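Local coordinates for hypothetical protein (Nostoc punctiforme, PDB 2O62) that is of unknown function but belongs to the DUF3598 family and probably has calycin-like beta-barrel domains, at residues A[98-110]-A[121-135]. Numbering follows the deposited sequence.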
loop_
_atom_site.group_PDB
_atom_site.type_symbol
_atom_site.label_atom_id
_atom_site.label_comp_id
_atom_site.label_asym_id
_atom_site.label_seq_id
_atom_site.Cartn_x
_atom_site.Cartn_y
_atom_site.Cartn_z
ATOM N N PHE A 98 -3.345 -3.054 3.987
ATOM C CA PHE A 98 -3.611 -2.558 5.331
ATOM C C PHE A 98 -4.767 -3.302 6.007
ATOM O O PHE A 98 -5.813 -3.515 5.403
ATOM C CB PHE A 98 -3.952 -1.048 5.321
ATOM C CG PHE A 98 -2.964 -0.182 4.599
ATOM C CD1 PHE A 98 -3.100 0.076 3.228
ATOM C CD2 PHE A 98 -1.935 0.437 5.300
ATOM C CE1 PHE A 98 -2.228 0.906 2.571
ATOM C CE2 PHE A 98 -1.035 1.255 4.627
ATOM C CZ PHE A 98 -1.175 1.472 3.289
ATOM N N VAL A 99 -4.569 -3.668 7.269
ATOM C CA VAL A 99 -5.585 -4.236 8.113
ATOM C C VAL A 99 -5.880 -3.230 9.244
ATOM O O VAL A 99 -4.971 -2.662 9.852
ATOM C CB VAL A 99 -5.130 -5.552 8.665
ATOM C CG1 VAL A 99 -6.192 -6.144 9.595
ATOM C CG2 VAL A 99 -4.786 -6.493 7.511
ATOM N N HIS A 100 -7.157 -2.976 9.480
ATOM C CA HIS A 100 -7.611 -2.114 10.574
ATOM C C HIS A 100 -9.001 -2.501 11.032
ATOM O O HIS A 100 -9.971 -2.298 10.292
ATOM C CB HIS A 100 -7.649 -0.663 10.106
ATOM C CG HIS A 100 -8.129 0.296 11.158
ATOM N ND1 HIS A 100 -7.305 0.777 12.157
ATOM C CD2 HIS A 100 -9.334 0.869 11.361
ATOM C CE1 HIS A 100 -7.991 1.591 12.937
ATOM N NE2 HIS A 100 -9.228 1.656 12.484
ATOM N N GLU A 101 -9.088 -3.098 12.220
ATOM C CA GLU A 101 -10.367 -3.463 12.823
ATOM C C GLU A 101 -11.147 -4.381 11.853
ATOM O O GLU A 101 -10.657 -5.462 11.538
ATOM C CB GLU A 101 -11.130 -2.186 13.267
ATOM C CG GLU A 101 -10.346 -1.386 14.334
ATOM C CD GLU A 101 -11.078 -0.169 14.894
ATOM O OE1 GLU A 101 -12.125 0.254 14.321
ATOM O OE2 GLU A 101 -10.574 0.401 15.897
ATOM N N ASN A 102 -12.319 -3.963 11.380
ATOM C CA ASN A 102 -13.167 -4.807 10.505
ATOM C C ASN A 102 -12.878 -4.674 9.007
ATOM O O ASN A 102 -13.666 -5.127 8.200
ATOM C CB ASN A 102 -14.683 -4.529 10.736
ATOM C CG ASN A 102 -15.165 -3.201 10.103
ATOM O OD1 ASN A 102 -14.547 -2.128 10.332
ATOM N ND2 ASN A 102 -16.289 -3.258 9.328
ATOM N N ARG A 103 -11.815 -3.966 8.655
ATOM C CA ARG A 103 -11.519 -3.589 7.283
ATOM C C ARG A 103 -10.145 -4.036 6.861
ATOM O O ARG A 103 -9.210 -4.069 7.669
ATOM C CB ARG A 103 -11.544 -2.054 7.125
ATOM C CG ARG A 103 -12.934 -1.428 7.159
ATOM C CD ARG A 103 -13.815 -1.680 5.939
ATOM N NE ARG A 103 -13.002 -1.701 4.728
ATOM C CZ ARG A 103 -12.633 -0.632 4.039
ATOM N NH1 ARG A 103 -13.140 0.554 4.334
ATOM N NH2 ARG A 103 -11.799 -0.778 3.012
ATOM N N ARG A 104 -10.025 -4.352 5.576
ATOM C CA ARG A 104 -8.735 -4.340 4.894
ATOM C C ARG A 104 -8.857 -3.410 3.709
ATOM O O ARG A 104 -9.947 -3.257 3.117
ATOM C CB ARG A 104 -8.254 -5.709 4.445
ATOM C CG ARG A 104 -8.342 -6.768 5.494
ATOM C CD ARG A 104 -7.445 -7.940 5.197
ATOM N NE ARG A 104 -7.848 -8.663 4.012
ATOM C CZ ARG A 104 -7.275 -9.765 3.546
ATOM N NH1 ARG A 104 -6.254 -10.309 4.180
ATOM N NH2 ARG A 104 -7.733 -10.342 2.442
ATOM N N LEU A 105 -7.751 -2.759 3.382
ATOM C CA LEU A 105 -7.644 -1.987 2.154
ATOM C C LEU A 105 -6.370 -2.425 1.518
ATOM O O LEU A 105 -5.285 -2.233 2.112
ATOM C CB LEU A 105 -7.557 -0.476 2.380
ATOM C CG LEU A 105 -7.226 0.129 0.986
ATOM C CD1 LEU A 105 -8.541 0.476 0.254
ATOM C CD2 LEU A 105 -6.275 1.197 0.904
ATOM N N ARG A 106 -6.492 -3.019 0.329
ATOM C CA ARG A 106 -5.340 -3.622 -0.325
ATOM C C ARG A 106 -5.192 -2.972 -1.685
ATOM O O ARG A 106 -6.164 -2.891 -2.440
ATOM C CB ARG A 106 -5.474 -5.108 -0.452
ATOM C CG ARG A 106 -5.840 -5.716 0.820
ATOM C CD ARG A 106 -5.718 -7.227 0.843
ATOM N NE ARG A 106 -6.831 -7.937 0.233
ATOM C CZ ARG A 106 -6.721 -8.849 -0.735
ATOM N NH1 ARG A 106 -5.553 -9.132 -1.302
ATOM N NH2 ARG A 106 -7.787 -9.528 -1.128
ATOM N N LEU A 107 -4.010 -2.446 -1.949
ATOM C CA LEU A 107 -3.768 -1.721 -3.175
ATOM C C LEU A 107 -2.655 -2.390 -3.971
ATOM O O LEU A 107 -1.538 -2.517 -3.492
ATOM C CB LEU A 107 -3.441 -0.240 -2.877
ATOM C CG LEU A 107 -3.500 0.769 -4.050
ATOM C CD1 LEU A 107 -3.924 2.126 -3.581
ATOM C CD2 LEU A 107 -2.157 0.911 -4.692
ATOM N N VAL A 108 -2.974 -2.790 -5.198
ATOM C CA VAL A 108 -2.027 -3.302 -6.150
ATOM C C VAL A 108 -1.684 -2.253 -7.232
ATOM O O VAL A 108 -2.577 -1.616 -7.826
ATOM C CB VAL A 108 -2.584 -4.552 -6.857
ATOM C CG1 VAL A 108 -1.556 -5.169 -7.734
ATOM C CG2 VAL A 108 -3.079 -5.542 -5.847
ATOM N N GLN A 109 -0.386 -2.064 -7.441
ATOM C CA GLN A 109 0.145 -1.275 -8.540
ATOM C C GLN A 109 0.792 -2.159 -9.570
ATOM O O GLN A 109 1.488 -3.129 -9.222
ATOM C CB GLN A 109 1.197 -0.265 -8.049
ATOM C CG GLN A 109 0.689 0.738 -6.997
ATOM C CD GLN A 109 1.611 1.920 -6.776
ATOM O OE1 GLN A 109 2.220 2.452 -7.728
ATOM N NE2 GLN A 109 1.675 2.379 -5.531
ATOM N N LEU A 110 0.590 -1.804 -10.832
ATOM C CA LEU A 110 1.023 -2.583 -11.980
ATOM C C LEU A 110 1.693 -1.648 -12.967
ATOM O O LEU A 110 1.101 -0.643 -13.374
ATOM C CB LEU A 110 -0.162 -3.277 -12.639
ATOM C CG LEU A 110 -0.961 -4.223 -11.756
ATOM C CD1 LEU A 110 -2.183 -4.661 -12.499
ATOM C CD2 LEU A 110 -0.140 -5.459 -11.334
ATOM N N THR A 121 -5.246 -1.931 -8.723
ATOM C CA THR A 121 -6.352 -2.717 -8.204
ATOM C C THR A 121 -6.540 -2.267 -6.745
ATOM O O THR A 121 -5.597 -2.202 -5.972
ATOM C CB THR A 121 -6.088 -4.224 -8.324
ATOM O OG1 THR A 121 -5.779 -4.564 -9.685
ATOM C CG2 THR A 121 -7.336 -5.035 -7.863
ATOM N N LEU A 122 -7.761 -1.915 -6.401
ATOM C CA LEU A 122 -8.125 -1.516 -5.061
ATOM C C LEU A 122 -9.090 -2.524 -4.536
ATOM O O LEU A 122 -10.120 -2.734 -5.126
ATOM C CB LEU A 122 -8.737 -0.133 -5.067
ATOM C CG LEU A 122 -8.853 0.554 -3.714
ATOM C CD1 LEU A 122 -7.462 0.945 -3.208
ATOM C CD2 LEU A 122 -9.719 1.787 -3.932
ATOM N N ILE A 123 -8.695 -3.210 -3.462
ATOM C CA ILE A 123 -9.495 -4.240 -2.888
ATOM C C ILE A 123 -9.961 -3.730 -1.519
ATOM O O ILE A 123 -9.168 -3.620 -0.570
ATOM C CB ILE A 123 -8.705 -5.533 -2.762
ATOM C CG1 ILE A 123 -8.152 -5.963 -4.143
ATOM C CG2 ILE A 123 -9.567 -6.617 -2.144
ATOM C CD1 ILE A 123 -7.097 -7.120 -4.086
ATOM N N ARG A 124 -11.252 -3.426 -1.430
ATOM C CA ARG A 124 -11.865 -2.880 -0.210
ATOM C C ARG A 124 -12.721 -3.943 0.432
ATOM O O ARG A 124 -13.745 -4.295 -0.114
ATOM C CB ARG A 124 -12.736 -1.662 -0.535
ATOM C CG ARG A 124 -11.940 -0.493 -1.069
ATOM C CD ARG A 124 -12.822 0.511 -1.761
ATOM N NE ARG A 124 -13.161 0.087 -3.104
ATOM C CZ ARG A 124 -13.943 0.774 -3.944
ATOM N NH1 ARG A 124 -14.474 1.911 -3.584
ATOM N NH2 ARG A 124 -14.142 0.310 -5.158
ATOM N N GLU A 125 -12.304 -4.397 1.608
ATOM C CA GLU A 125 -12.879 -5.556 2.253
ATOM C C GLU A 125 -13.318 -5.233 3.660
ATOM O O GLU A 125 -12.640 -4.508 4.379
ATOM C CB GLU A 125 -11.875 -6.693 2.290
ATOM C CG GLU A 125 -11.613 -7.321 0.918
ATOM C CD GLU A 125 -10.390 -8.184 0.891
ATOM O OE1 GLU A 125 -9.414 -7.878 1.605
ATOM O OE2 GLU A 125 -10.373 -9.180 0.136
ATOM N N HIS A 126 -14.455 -5.799 4.041
ATOM C CA HIS A 126 -14.996 -5.694 5.393
ATOM C C HIS A 126 -15.333 -7.111 5.850
ATOM O O HIS A 126 -15.724 -8.021 5.073
ATOM C CB HIS A 126 -16.217 -4.775 5.446
ATOM C CG HIS A 126 -17.347 -5.232 4.593
ATOM N ND1 HIS A 126 -17.430 -4.939 3.244
ATOM C CD2 HIS A 126 -18.415 -6.019 4.879
ATOM C CE1 HIS A 126 -18.516 -5.509 2.748
ATOM N NE2 HIS A 126 -19.126 -6.178 3.714
ATOM N N LEU A 127 -15.160 -7.334 7.129
ATOM C CA LEU A 127 -15.532 -8.606 7.709
ATOM C C LEU A 127 -17.021 -8.854 7.495
ATOM O O LEU A 127 -17.858 -7.966 7.753
ATOM C CB LEU A 127 -15.227 -8.629 9.200
ATOM C CG LEU A 127 -13.768 -8.829 9.524
ATOM C CD1 LEU A 127 -13.681 -8.716 11.024
ATOM C CD2 LEU A 127 -13.269 -10.234 9.011
ATOM N N ALA A 128 -17.340 -10.088 7.108
ATOM C CA ALA A 128 -18.705 -10.503 6.876
ATOM C C ALA A 128 -19.533 -10.241 8.139
ATOM O O ALA A 128 -19.129 -10.611 9.238
ATOM C CB ALA A 128 -18.787 -11.996 6.472
ATOM N N GLY A 129 -20.658 -9.559 7.956
ATOM C CA GLY A 129 -21.533 -9.168 9.062
ATOM C C GLY A 129 -21.179 -7.871 9.757
ATOM O O GLY A 129 -21.881 -7.445 10.699
ATOM N N THR A 130 -20.137 -7.206 9.284
ATOM C CA THR A 130 -19.759 -5.884 9.822
ATOM C C THR A 130 -20.041 -4.834 8.774
ATOM O O THR A 130 -20.260 -5.159 7.615
ATOM C CB THR A 130 -18.304 -5.861 10.275
ATOM O OG1 THR A 130 -17.412 -5.834 9.144
ATOM C CG2 THR A 130 -18.029 -7.073 11.090
ATOM N N PRO A 131 -20.077 -3.555 9.168
ATOM C CA PRO A 131 -20.384 -2.519 8.198
ATOM C C PRO A 131 -19.371 -2.403 7.069
ATOM O O PRO A 131 -18.195 -2.655 7.268
ATOM C CB PRO A 131 -20.354 -1.235 9.059
ATOM C CG PRO A 131 -20.712 -1.710 10.413
ATOM C CD PRO A 131 -19.907 -2.990 10.512
ATOM N N VAL A 132 -19.826 -1.972 5.897
ATOM C CA VAL A 132 -18.940 -1.741 4.750
ATOM C C VAL A 132 -17.900 -0.666 5.082
ATOM O O VAL A 132 -16.730 -0.783 4.719
ATOM C CB VAL A 132 -19.770 -1.355 3.497
ATOM C CG1 VAL A 132 -18.870 -0.963 2.329
ATOM C CG2 VAL A 132 -20.625 -2.508 3.100
ATOM N N ALA A 133 -18.349 0.350 5.815
ATOM C CA ALA A 133 -17.478 1.326 6.421
ATOM C C ALA A 133 -16.565 1.914 5.366
ATOM O O ALA A 133 -15.352 2.009 5.546
ATOM C CB ALA A 133 -16.672 0.690 7.534
ATOM N N GLU A 134 -17.157 2.288 4.241
ATOM C CA GLU A 134 -16.424 2.958 3.197
ATOM C C GLU A 134 -16.004 4.387 3.616
ATOM O O GLU A 134 -16.807 5.195 4.083
ATOM C CB GLU A 134 -17.268 3.000 1.935
ATOM C CG GLU A 134 -16.587 3.625 0.730
ATOM C CD GLU A 134 -15.601 2.693 0.019
ATOM O OE1 GLU A 134 -15.405 1.514 0.436
ATOM O OE2 GLU A 134 -15.023 3.181 -0.981
ATOM N N ARG A 135 -14.721 4.683 3.479
ATOM C CA ARG A 135 -14.255 6.059 3.718
ATOM C C ARG A 135 -14.516 6.884 2.460
ATOM O O ARG A 135 -14.641 6.325 1.375
ATOM C CB ARG A 135 -12.767 6.097 4.019
ATOM C CG ARG A 135 -12.380 5.790 5.481
ATOM C CD ARG A 135 -12.691 4.352 5.902
ATOM N NE ARG A 135 -12.238 4.201 7.294
ATOM C CZ ARG A 135 -12.561 3.209 8.117
ATOM N NH1 ARG A 135 -13.386 2.234 7.747
ATOM N NH2 ARG A 135 -12.072 3.227 9.350
HETATM O O HOH W 1 -12.501 2.017 11.890
HETATM O O HOH W 2 -14.316 0.450 10.080
#
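Glu125, a glutamate suiting a buried spot between two arginines, is gripped by Arg104 and Arg106 of the antiparallel partner strand. Its OE1 takes NE and NH2 of Arg104 on the syn side, tilted out of the carboxylate plane. Arg106 comes from above that plane, NE to OE1 and NH2 to OE2, both 2.9 Å, while Ile123 CD1 lies over a face of its guanidinium. Asn12 takes NH1 of Arg104, Glu95 that of Arg106 in a salt bridge. This clamp is tight, as is the opposite face, where leucines suit apolar packing: Leu122 CD1 meets CD1 of Leu105 and Leu107, each at 3.7 Å. Arg103, bent at chi2 and chi3, offers three nitrogens to three acceptors: NE to Glu125 O from above its carbonyl plane, NH1 to Ala133 O, NH2 to Asp217. A leucine here would probably leave Asp217 without its charged mate and Ala133 O untied from the strand. Asn102 is well held, ND2 meeting Thr130 OG1 in its amide plane. The rim is looser, waters bridging Glu101 and Asn102 OD1 to Arg135. Buried Glu125, with Glu95 beyond, thus probably offsets two arginine charges, while Arg103 ties the hairpin to the chain leading to the C-terminal barrel.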